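PDB 5GZT: chitinase from Paenibacillus sp. FPU-7, which probably cleaves chitin and chitodextrins at internal beta-1,4 linkages between N-acetylglucosamine units, using two glycoside hydrolase family 18 domains. Local coordinates for residues 117-122 with 136-141; 122-127 with 142-147; 672-677 with 754-759; 695-700 with 732-737. All blocks are in the same frame, centred on the assembly; numbering follows the deposited sequence. Where two conformers were deposited one is given.

Interaction 1. Residues 117-122 with 136-141; sequences TLTLNI and VVNLGG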
# COMPACT_ATOMS: atom_id res chain seq x y z
N THR B 117 -35.28 23.64 -29.60
CA THR B 117 -35.44 24.81 -28.70
C THR B 117 -36.57 25.71 -29.13
O THR B 117 -36.62 26.20 -30.26
CB THR B 117 -34.09 25.58 -28.58
OG1 THR B 117 -33.14 24.64 -28.09
CG2 THR B 117 -34.20 26.75 -27.55
N LEU B 118 -37.51 25.90 -28.21
CA LEU B 118 -38.60 26.82 -28.45
C LEU B 118 -38.48 27.98 -27.42
O LEU B 118 -38.54 27.74 -26.21
CB LEU B 118 -39.97 26.12 -28.32
CG LEU B 118 -41.18 27.01 -28.38
CD1 LEU B 118 -41.47 27.65 -29.73
CD2 LEU B 118 -42.41 26.32 -27.86
N THR B 119 -38.38 29.22 -27.91
CA THR B 119 -38.23 30.42 -27.07
C THR B 119 -39.49 31.27 -27.18
O THR B 119 -39.86 31.71 -28.25
CB THR B 119 -36.95 31.18 -27.41
OG1 THR B 119 -35.86 30.27 -27.30
CG2 THR B 119 -36.70 32.38 -26.50
N LEU B 120 -40.13 31.51 -26.04
CA LEU B 120 -41.36 32.25 -25.99
C LEU B 120 -41.23 33.63 -25.30
O LEU B 120 -40.86 33.70 -24.12
CB LEU B 120 -42.37 31.41 -25.24
CG LEU B 120 -42.60 29.97 -25.77
CD1 LEU B 120 -43.59 29.26 -24.88
CD2 LEU B 120 -43.09 30.09 -27.18
N ASN B 121 -41.63 34.68 -26.05
CA ASN B 121 -41.55 36.07 -25.63
C ASN B 121 -42.88 36.72 -25.67
O ASN B 121 -42.96 37.93 -25.42
CB ASN B 121 -40.55 36.80 -26.55
CG ASN B 121 -39.12 36.36 -26.32
OD1 ASN B 121 -38.36 36.01 -27.28
ND2 ASN B 121 -38.68 36.49 -25.12
N ILE B 122 -43.92 35.93 -25.86
CA ILE B 122 -45.32 36.35 -25.81
C ILE B 122 -46.16 35.10 -25.39
O ILE B 122 -45.73 33.98 -25.58
CB ILE B 122 -45.80 36.87 -27.22
CG1 ILE B 122 -47.17 37.59 -27.25
CG2 ILE B 122 -45.94 35.68 -28.17
CD1 ILE B 122 -47.34 38.81 -26.36
N VAL B 136 -37.97 27.62 -23.61
CA VAL B 136 -37.33 28.78 -22.92
C VAL B 136 -38.43 29.81 -22.82
O VAL B 136 -38.90 30.38 -23.82
CB VAL B 136 -36.15 29.29 -23.69
CG1 VAL B 136 -35.52 30.52 -22.95
CG2 VAL B 136 -35.09 28.22 -23.80
N VAL B 137 -38.99 29.89 -21.64
CA VAL B 137 -40.16 30.73 -21.40
C VAL B 137 -39.65 32.02 -20.67
O VAL B 137 -39.44 32.06 -19.46
CB VAL B 137 -41.14 30.02 -20.51
CG1 VAL B 137 -42.43 30.80 -20.46
CG2 VAL B 137 -41.36 28.57 -20.99
N ASN B 138 -39.39 33.04 -21.47
CA ASN B 138 -39.03 34.36 -20.92
C ASN B 138 -40.23 35.01 -20.39
O ASN B 138 -41.34 34.48 -20.47
CB ASN B 138 -38.35 35.18 -22.01
CG ASN B 138 -37.03 34.60 -22.46
OD1 ASN B 138 -36.22 33.98 -21.71
ND2 ASN B 138 -36.76 34.86 -23.72
N LEU B 139 -40.06 36.19 -19.74
CA LEU B 139 -41.17 36.81 -19.06
C LEU B 139 -42.36 36.99 -19.92
O LEU B 139 -43.49 36.82 -19.46
CB LEU B 139 -40.72 38.18 -18.55
CG LEU B 139 -41.72 39.04 -17.81
CD1 LEU B 139 -42.13 38.31 -16.55
CD2 LEU B 139 -40.97 40.37 -17.49
N GLY B 140 -42.15 37.39 -21.15
CA GLY B 140 -43.30 37.65 -22.05
C GLY B 140 -44.08 36.38 -22.40
O GLY B 140 -45.27 36.45 -22.72
N GLY B 141 -43.45 35.21 -22.23
CA GLY B 141 -44.10 33.91 -22.47
C GLY B 141 -44.92 33.36 -21.35
O GLY B 141 -45.50 32.20 -21.44

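Interaction 2. Residues 122-127 with 142-147; sequences IKTQIK and KGSSFE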
# COMPACT_ATOMS: atom_id res chain seq x y z
N ILE B 122 -43.92 35.93 -25.86
CA ILE B 122 -45.32 36.35 -25.81
C ILE B 122 -46.16 35.10 -25.39
O ILE B 122 -45.73 33.98 -25.58
CB ILE B 122 -45.80 36.87 -27.22
CG1 ILE B 122 -47.17 37.59 -27.25
CG2 ILE B 122 -45.94 35.68 -28.17
CD1 ILE B 122 -47.34 38.81 -26.36
N LYS B 123 -47.29 35.29 -24.74
CA LYS B 123 -48.16 34.16 -24.33
C LYS B 123 -48.62 33.44 -25.61
O LYS B 123 -49.21 34.08 -26.51
CB LYS B 123 -49.36 34.64 -23.51
CG LYS B 123 -50.23 33.47 -23.05
CD LYS B 123 -51.38 33.96 -22.22
CE LYS B 123 -52.18 32.82 -21.67
NZ LYS B 123 -53.14 33.29 -20.62
N THR B 124 -48.24 32.17 -25.68
CA THR B 124 -48.35 31.37 -26.88
C THR B 124 -49.10 30.11 -26.59
O THR B 124 -48.90 29.46 -25.55
CB THR B 124 -46.97 30.94 -27.45
OG1 THR B 124 -46.25 30.17 -26.48
CG2 THR B 124 -46.15 32.12 -27.85
N GLN B 125 -49.95 29.73 -27.53
CA GLN B 125 -50.62 28.42 -27.44
C GLN B 125 -49.90 27.44 -28.36
O GLN B 125 -49.91 27.64 -29.56
CB GLN B 125 -52.07 28.54 -27.86
CG GLN B 125 -52.90 29.33 -26.86
CD GLN B 125 -54.38 29.41 -27.25
OE1 GLN B 125 -54.76 30.13 -28.19
NE2 GLN B 125 -55.20 28.64 -26.55
N ILE B 126 -49.37 26.36 -27.80
CA ILE B 126 -48.66 25.36 -28.58
C ILE B 126 -49.57 24.12 -28.55
O ILE B 126 -49.92 23.59 -27.46
CB ILE B 126 -47.27 24.98 -28.06
CG1 ILE B 126 -46.31 26.23 -28.05
CG2 ILE B 126 -46.62 23.85 -28.90
CD1 ILE B 126 -46.39 27.04 -26.77
N LYS B 127 -49.90 23.67 -29.75
CA LYS B 127 -50.88 22.62 -29.97
C LYS B 127 -50.23 21.47 -30.68
O LYS B 127 -49.27 21.67 -31.48
CB LYS B 127 -51.99 23.16 -30.90
CG LYS B 127 -52.75 24.34 -30.29
CD LYS B 127 -53.95 24.83 -31.10
CE LYS B 127 -54.60 25.99 -30.27
NZ LYS B 127 -55.71 26.74 -30.94
N LYS B 142 -45.01 34.16 -20.28
CA LYS B 142 -45.72 33.77 -19.10
C LYS B 142 -47.13 33.27 -19.45
O LYS B 142 -47.87 33.94 -20.16
CB LYS B 142 -45.90 34.98 -18.19
CG LYS B 142 -46.24 34.62 -16.77
CD LYS B 142 -46.42 35.91 -15.95
CE LYS B 142 -46.79 35.53 -14.54
NZ LYS B 142 -47.67 36.56 -13.95
N GLY B 143 -47.53 32.15 -18.88
CA GLY B 143 -48.89 31.64 -19.08
C GLY B 143 -49.06 30.90 -20.42
O GLY B 143 -50.16 30.60 -20.80
N SER B 144 -47.98 30.65 -21.14
CA SER B 144 -48.07 29.85 -22.36
C SER B 144 -48.60 28.42 -22.04
O SER B 144 -48.49 27.95 -20.90
CB SER B 144 -46.73 29.77 -23.08
OG SER B 144 -46.44 31.03 -23.72
N SER B 145 -49.22 27.79 -23.03
CA SER B 145 -49.80 26.43 -22.90
C SER B 145 -49.28 25.48 -23.97
O SER B 145 -49.04 25.85 -25.16
CB SER B 145 -51.32 26.46 -22.95
OG SER B 145 -51.76 27.11 -24.12
N PHE B 146 -49.05 24.25 -23.54
CA PHE B 146 -48.61 23.16 -24.41
C PHE B 146 -49.62 22.01 -24.32
O PHE B 146 -49.95 21.59 -23.23
CB PHE B 146 -47.33 22.65 -23.93
CG PHE B 146 -46.22 23.59 -24.08
CD1 PHE B 146 -45.95 24.53 -23.08
CD2 PHE B 146 -45.37 23.50 -25.19
CE1 PHE B 146 -44.86 25.38 -23.21
CE2 PHE B 146 -44.31 24.37 -25.30
CZ PHE B 146 -44.04 25.27 -24.29
N GLU B 147 -50.13 21.55 -25.45
CA GLU B 147 -51.01 20.33 -25.41
C GLU B 147 -50.16 19.13 -25.04
O GLU B 147 -50.60 18.32 -24.28
CB GLU B 147 -51.75 20.09 -26.71
CG GLU B 147 -52.90 21.05 -26.91
CD GLU B 147 -53.64 20.84 -28.21
OE1 GLU B 147 -53.21 20.00 -29.06
OE2 GLU B 147 -54.66 21.53 -28.41
O HOH W 1 -51.92 24.83 -25.82

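Interaction 3. Residues 672-677 with 754-759; sequences GTFILP and ASVTIM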
# COMPACT_ATOMS: atom_id res chain seq x y z
N GLY B 672 27.51 6.15 34.59
CA GLY B 672 27.25 5.32 33.37
C GLY B 672 25.92 5.68 32.81
O GLY B 672 25.15 6.33 33.50
N THR B 673 25.64 5.26 31.58
CA THR B 673 24.46 5.58 30.89
C THR B 673 23.84 4.37 30.23
O THR B 673 24.47 3.65 29.46
CB THR B 673 24.79 6.68 29.81
OG1 THR B 673 25.32 7.78 30.52
CG2 THR B 673 23.49 7.16 29.09
N PHE B 674 22.58 4.17 30.49
CA PHE B 674 21.76 3.17 29.79
C PHE B 674 21.08 3.93 28.64
O PHE B 674 20.66 5.12 28.81
CB PHE B 674 20.66 2.66 30.70
CG PHE B 674 21.17 1.87 31.88
CD1 PHE B 674 21.88 0.71 31.69
CD2 PHE B 674 20.89 2.27 33.15
CE1 PHE B 674 22.30 -0.07 32.77
CE2 PHE B 674 21.30 1.52 34.22
CZ PHE B 674 22.01 0.34 34.01
N ILE B 675 21.03 3.29 27.48
CA ILE B 675 20.38 3.86 26.33
C ILE B 675 19.37 2.89 25.76
O ILE B 675 19.75 1.79 25.42
CB ILE B 675 21.40 4.29 25.25
CG1 ILE B 675 22.33 5.38 25.82
CG2 ILE B 675 20.66 4.90 24.03
CD1 ILE B 675 23.54 5.62 24.87
N LEU B 676 18.11 3.34 25.61
CA LEU B 676 17.03 2.51 25.12
C LEU B 676 16.28 3.21 23.97
O LEU B 676 15.40 4.09 24.22
CB LEU B 676 16.04 2.19 26.24
CG LEU B 676 16.62 1.46 27.48
CD1 LEU B 676 17.11 2.47 28.49
CD2 LEU B 676 15.63 0.57 28.16
N PRO B 677 16.59 2.80 22.75
CA PRO B 677 15.83 3.24 21.56
C PRO B 677 14.37 2.76 21.62
O PRO B 677 14.08 1.64 22.17
CB PRO B 677 16.58 2.59 20.39
CG PRO B 677 17.97 2.29 20.95
CD PRO B 677 17.65 1.83 22.35
N ALA B 754 11.31 -2.10 30.68
CA ALA B 754 12.48 -2.63 29.97
C ALA B 754 13.57 -2.93 30.96
O ALA B 754 13.92 -2.09 31.73
CB ALA B 754 13.01 -1.55 29.06
N SER B 755 14.16 -4.10 30.85
CA SER B 755 15.27 -4.52 31.69
C SER B 755 16.68 -4.15 31.14
O SER B 755 17.02 -4.46 30.00
CB SER B 755 15.21 -6.06 31.72
OG SER B 755 16.26 -6.59 32.56
N VAL B 756 17.47 -3.48 31.97
CA VAL B 756 18.90 -3.28 31.77
C VAL B 756 19.57 -3.66 33.15
O VAL B 756 18.84 -4.09 34.10
CB VAL B 756 19.23 -1.86 31.35
CG1 VAL B 756 18.64 -1.65 29.93
CG2 VAL B 756 18.61 -0.89 32.27
N THR B 757 20.89 -3.58 33.21
CA THR B 757 21.68 -4.23 34.23
C THR B 757 22.80 -3.38 34.81
O THR B 757 23.61 -2.83 34.06
CB THR B 757 22.22 -5.48 33.64
OG1 THR B 757 21.13 -6.24 33.11
CG2 THR B 757 22.96 -6.27 34.61
N ILE B 758 22.84 -3.36 36.15
CA ILE B 758 24.06 -3.08 36.89
C ILE B 758 24.79 -4.37 37.17
O ILE B 758 24.27 -5.18 37.94
CB ILE B 758 23.76 -2.33 38.14
CG1 ILE B 758 23.24 -0.95 37.79
CG2 ILE B 758 25.01 -2.14 39.00
CD1 ILE B 758 22.69 -0.14 38.98
N MET B 759 25.98 -4.55 36.57
CA MET B 759 26.77 -5.76 36.71
C MET B 759 27.69 -5.65 37.91
O MET B 759 28.25 -4.56 38.23
CB MET B 759 27.59 -6.04 35.47
CG MET B 759 26.73 -6.40 34.27
SD MET B 759 26.15 -8.18 34.35
CE MET B 759 27.62 -9.01 34.62

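Interaction 4. Residues 695-700 with 732-737; sequences SGIPAG and IDVRVV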
# COMPACT_ATOMS: atom_id res chain seq x y z
N SER B 695 13.26 1.98 38.00
CA SER B 695 13.34 1.36 39.32
C SER B 695 14.57 0.43 39.33
O SER B 695 15.00 -0.10 38.28
CB SER B 695 12.11 0.53 39.57
OG SER B 695 12.21 -0.56 38.73
N GLY B 696 15.13 0.29 40.52
CA GLY B 696 16.18 -0.64 40.80
C GLY B 696 17.50 0.07 40.97
O GLY B 696 18.45 -0.59 41.30
N ILE B 697 17.60 1.40 40.78
CA ILE B 697 18.89 2.07 40.97
C ILE B 697 19.11 2.06 42.48
O ILE B 697 18.18 2.36 43.19
CB ILE B 697 18.84 3.53 40.52
CG1 ILE B 697 18.51 3.68 39.00
CG2 ILE B 697 20.14 4.23 40.87
CD1 ILE B 697 19.60 3.19 38.10
N PRO B 698 20.30 1.71 42.98
CA PRO B 698 20.45 1.58 44.48
C PRO B 698 20.18 2.83 45.25
O PRO B 698 20.32 3.92 44.73
CB PRO B 698 21.92 1.20 44.64
CG PRO B 698 22.23 0.48 43.33
CD PRO B 698 21.51 1.26 42.30
N ALA B 699 19.82 2.68 46.53
CA ALA B 699 19.38 3.78 47.35
C ALA B 699 20.57 4.72 47.52
O ALA B 699 21.75 4.27 47.68
CB ALA B 699 18.90 3.27 48.73
N GLY B 700 20.29 6.01 47.34
CA GLY B 700 21.30 7.04 47.54
C GLY B 700 22.10 7.30 46.25
O GLY B 700 22.89 8.26 46.26
N ILE B 732 22.09 -6.31 39.48
CA ILE B 732 20.92 -5.60 39.87
C ILE B 732 20.08 -5.34 38.62
O ILE B 732 20.59 -4.77 37.61
CB ILE B 732 21.31 -4.29 40.53
CG1 ILE B 732 22.16 -4.56 41.84
CG2 ILE B 732 20.02 -3.49 40.84
CD1 ILE B 732 22.82 -3.34 42.40
N ASP B 733 18.82 -5.78 38.64
CA ASP B 733 17.93 -5.54 37.52
C ASP B 733 17.38 -4.12 37.60
O ASP B 733 16.83 -3.71 38.60
CB ASP B 733 16.78 -6.59 37.48
CG ASP B 733 15.89 -6.43 36.21
OD1 ASP B 733 16.45 -6.22 35.06
OD2 ASP B 733 14.66 -6.56 36.35
N VAL B 734 17.54 -3.35 36.54
CA VAL B 734 17.03 -1.99 36.42
C VAL B 734 15.89 -1.97 35.39
O VAL B 734 16.04 -2.55 34.34
CB VAL B 734 18.17 -1.01 36.02
CG1 VAL B 734 17.66 0.42 35.90
CG2 VAL B 734 19.24 -1.04 37.06
N ARG B 735 14.72 -1.40 35.71
CA ARG B 735 13.58 -1.48 34.85
C ARG B 735 13.18 -0.03 34.47
O ARG B 735 13.05 0.81 35.34
CB ARG B 735 12.39 -2.18 35.56
CG ARG B 735 12.62 -3.64 35.83
CD ARG B 735 12.39 -4.39 34.56
NE ARG B 735 12.72 -5.78 34.66
CZ ARG B 735 12.33 -6.73 33.84
NH1 ARG B 735 11.53 -6.49 32.81
NH2 ARG B 735 12.69 -7.98 34.07
N VAL B 736 12.91 0.21 33.18
CA VAL B 736 12.67 1.54 32.62
C VAL B 736 11.33 1.53 31.93
O VAL B 736 11.11 0.78 31.01
CB VAL B 736 13.76 1.93 31.57
CG1 VAL B 736 13.53 3.36 31.06
CG2 VAL B 736 15.12 1.86 32.28
N VAL B 737 10.39 2.34 32.41
CA VAL B 737 9.14 2.41 31.69
C VAL B 737 9.11 3.77 30.97
O VAL B 737 9.37 4.78 31.60
CB VAL B 737 7.94 2.36 32.66
CG1 VAL B 737 6.67 2.73 31.92
CG2 VAL B 737 7.84 0.94 33.35
O HOH W 2 13.92 -3.17 39.08

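Interaction 1. Residues 117-122 with 136-141
Leu118, Leu120 and Val136 pair the two backbones in parallel. Val136 N donates to Leu118 O (2.7 Å), and Val136 O receives Leu120 N (2.8 Å). Asn138 N then makes a weak, bent bond to Leu120 O, 3.1 Å long. Thr119 and Val136 share one face of the sheet. Their side chains lie side by side and point the same way. Thr119 OG1 stands beside its own backbone N (chi1 -55°), which puts it 3.8 Å from Val136 CB. Val136 CG2 also reaches Thr117 CG2, at 4.1 Å.

Leu120 and Val137 share the other face. Strands 114-120 and 131-137 belong to successive coils on one wall of a parallel beta-helix, and this face looks into its interior. There Leu118 and Leu120 pack on Ile126 and Phe146 from the facing sheet. Strand 92-98, from the coil before, flanks strand 114-120 and bonds the backbones of Thr117 and Thr119.

Both segments then turn a corner. A short 3-10 segment, 139-141, brings Gly141 N to Asn138 O (2.8 Å). Gly140 CA comes 3.4 Å from Asn121 O, where a CB would clash. Gly141 likewise fits closely against Leu120 O. The Asn121 and Asn138 side chains run side by side at this corner, their amide planes 27° apart.

Interaction 2. Residues 122-127 with 142-147
Ile126 and Phe146 meet where strands 125-127 and 145-146 run side by side, in successive coils on one wall of a parallel beta-helix. Ile126 CG1 sits beside its own backbone N (chi1 -62°). From there CD1 reaches over one face of the Phe146 ring in a CH-pi contact, 3.9 Å from the centroid and offset toward the rim. Both side chains face the interior.

Backbone bonds join the two strands. Ser145 N donates to Thr124 O, Ile126 N to Ser145 O (2.7 Å), and Glu147 N to Ile126 O (2.9 Å). Glu147 OE1 comes 3.6 Å from Lys127 CA, but it is bonded to Gly128 N.

At the corner before the strands, Ser144 OG accepts Thr124 N (2.9 Å) and bonds to Gly141 O. Thr124 OG1, which has a second conformer, makes a further and less certain bond to it. An alanine in place of Ser144 would probably leave Thr124 N and Gly141 O without this common mate.

On the outer face, Ser145 OG lies against Gln125 CG at 3.7 Å. There a water donates to Ile126 O (2.9 Å) and bonds Ser145 OG at 2.8 Å.

Interaction 3. Residues 672-677 with 754-759
Thr757 O, a backbone carbonyl oxygen, is met by two rim atoms of the Phe674 ring. It lies in the ring plane, 3.3 Å from Phe674 CE1 and 3.6 Å from Phe674 CZ. No hydrogen bond joins the two segments, so side chains make the contact.

Val756 covers one face of the same ring. Its CG2 stands over the ring centre in a CH-pi contact, 3.7 Å from the centroid and 9° off the normal. Ile758 CG1 touches the edge at Phe674 CZ (4.2 Å). Phe674 CG lies beside its own backbone N (chi1 -66°), which puts it 3.8 Å from Val756 CG2. An alanine in place of Phe674 would probably open a gap over Val756 CG2 and leave Ile758 CG1 without its aromatic neighbour.

Leu676, two residues on, lies on the same side. Its CD2 presses tightly on Ala754 CB at 3.5 Å, and meets Val756 CG1 tip to tip at 4.1 Å.

The strand axes pass 8.8 Å apart and run nearly antiparallel, at 160°. This is face-to-face packing of two sheets, as in the sandwich of an immunoglobulin-like domain. Strand 668-678 is bonded to strand 714-723, and Ile675 also bonds the backbone at Tyr657 and Ala658. Phe674 also touches Val719 and Val661. Strand 754-759 lies between strands 660-662 and 732-738 in the other sheet, and Thr757 OG1 bonds to Gly1107 O.

Interaction 4. Residues 695-700 with 732-737
Arg735 CB rests against Ser695 OG, 3.6 Å away. Arg735 CG follows, with a water 3.5 Å off. The chain bends at chi2 (-78°), which brings Arg735 CD within 3.6 Å of Asp733 OD2. Arg735 NE then donates to Asp733 OD2 at 2.7 Å, in a salt bridge. The oxygen is met on its syn side and lies at the guanidinium edge, in plane. Arg735 CZ packs on Ser755 CB. At the tip, NH1 bonds to Pro753 O. NH2 bonds to Gly1009 O and makes a weak second bond to Asp733 OD2. Asp733 OD1 is held in turn by Ser755 OG. With both ends gripped, the ion pair is unlikely to turn freely.

The backbones of Ser695 and Arg735 form an antiparallel hydrogen-bonded pair. Ser695 N to Arg735 O and Arg735 N to Ser695 O are both 2.9 Å. The water near Arg735 CG bonds to Ser695 OG and donates to Asp733 O.

The chain then leaves the sheet at Gly696. Its positive phi (107°) suits a glycine, and a CB would run into Asp733 O. Beyond it Ile697 CD1 touches Val734 CG1 (4.0 Å), and Pro698 CG touches Ile732 CD1 (4.0 Å).

Strand 732-738 belongs to the immunoglobulin-like domain, between strands 692-695 and 754-759. Its Asp733 and Arg735 also touch Pro1011, in the family 18 barrel that follows.

From the N terminus, interactions 1 and 2 come first. Each joins one turn of the beta-helix to the next, one on each of two sheets. Their segments alternate along the chain, so the loops cross, and they share Ile122. Their apolar side chains meet inside the helix. Interactions 3 and 4 follow more than 500 residues later, in the immunoglobulin-like domain, with nearest atoms about 72 to 78 Å from the first pair. Interaction 3 closes the longer loop and packs the two sheets together. Interaction 4 is nested within that loop and pairs the outer strand 692-695 with strand 732-738. Val756 O and Val734 N join the two across neighbouring strands.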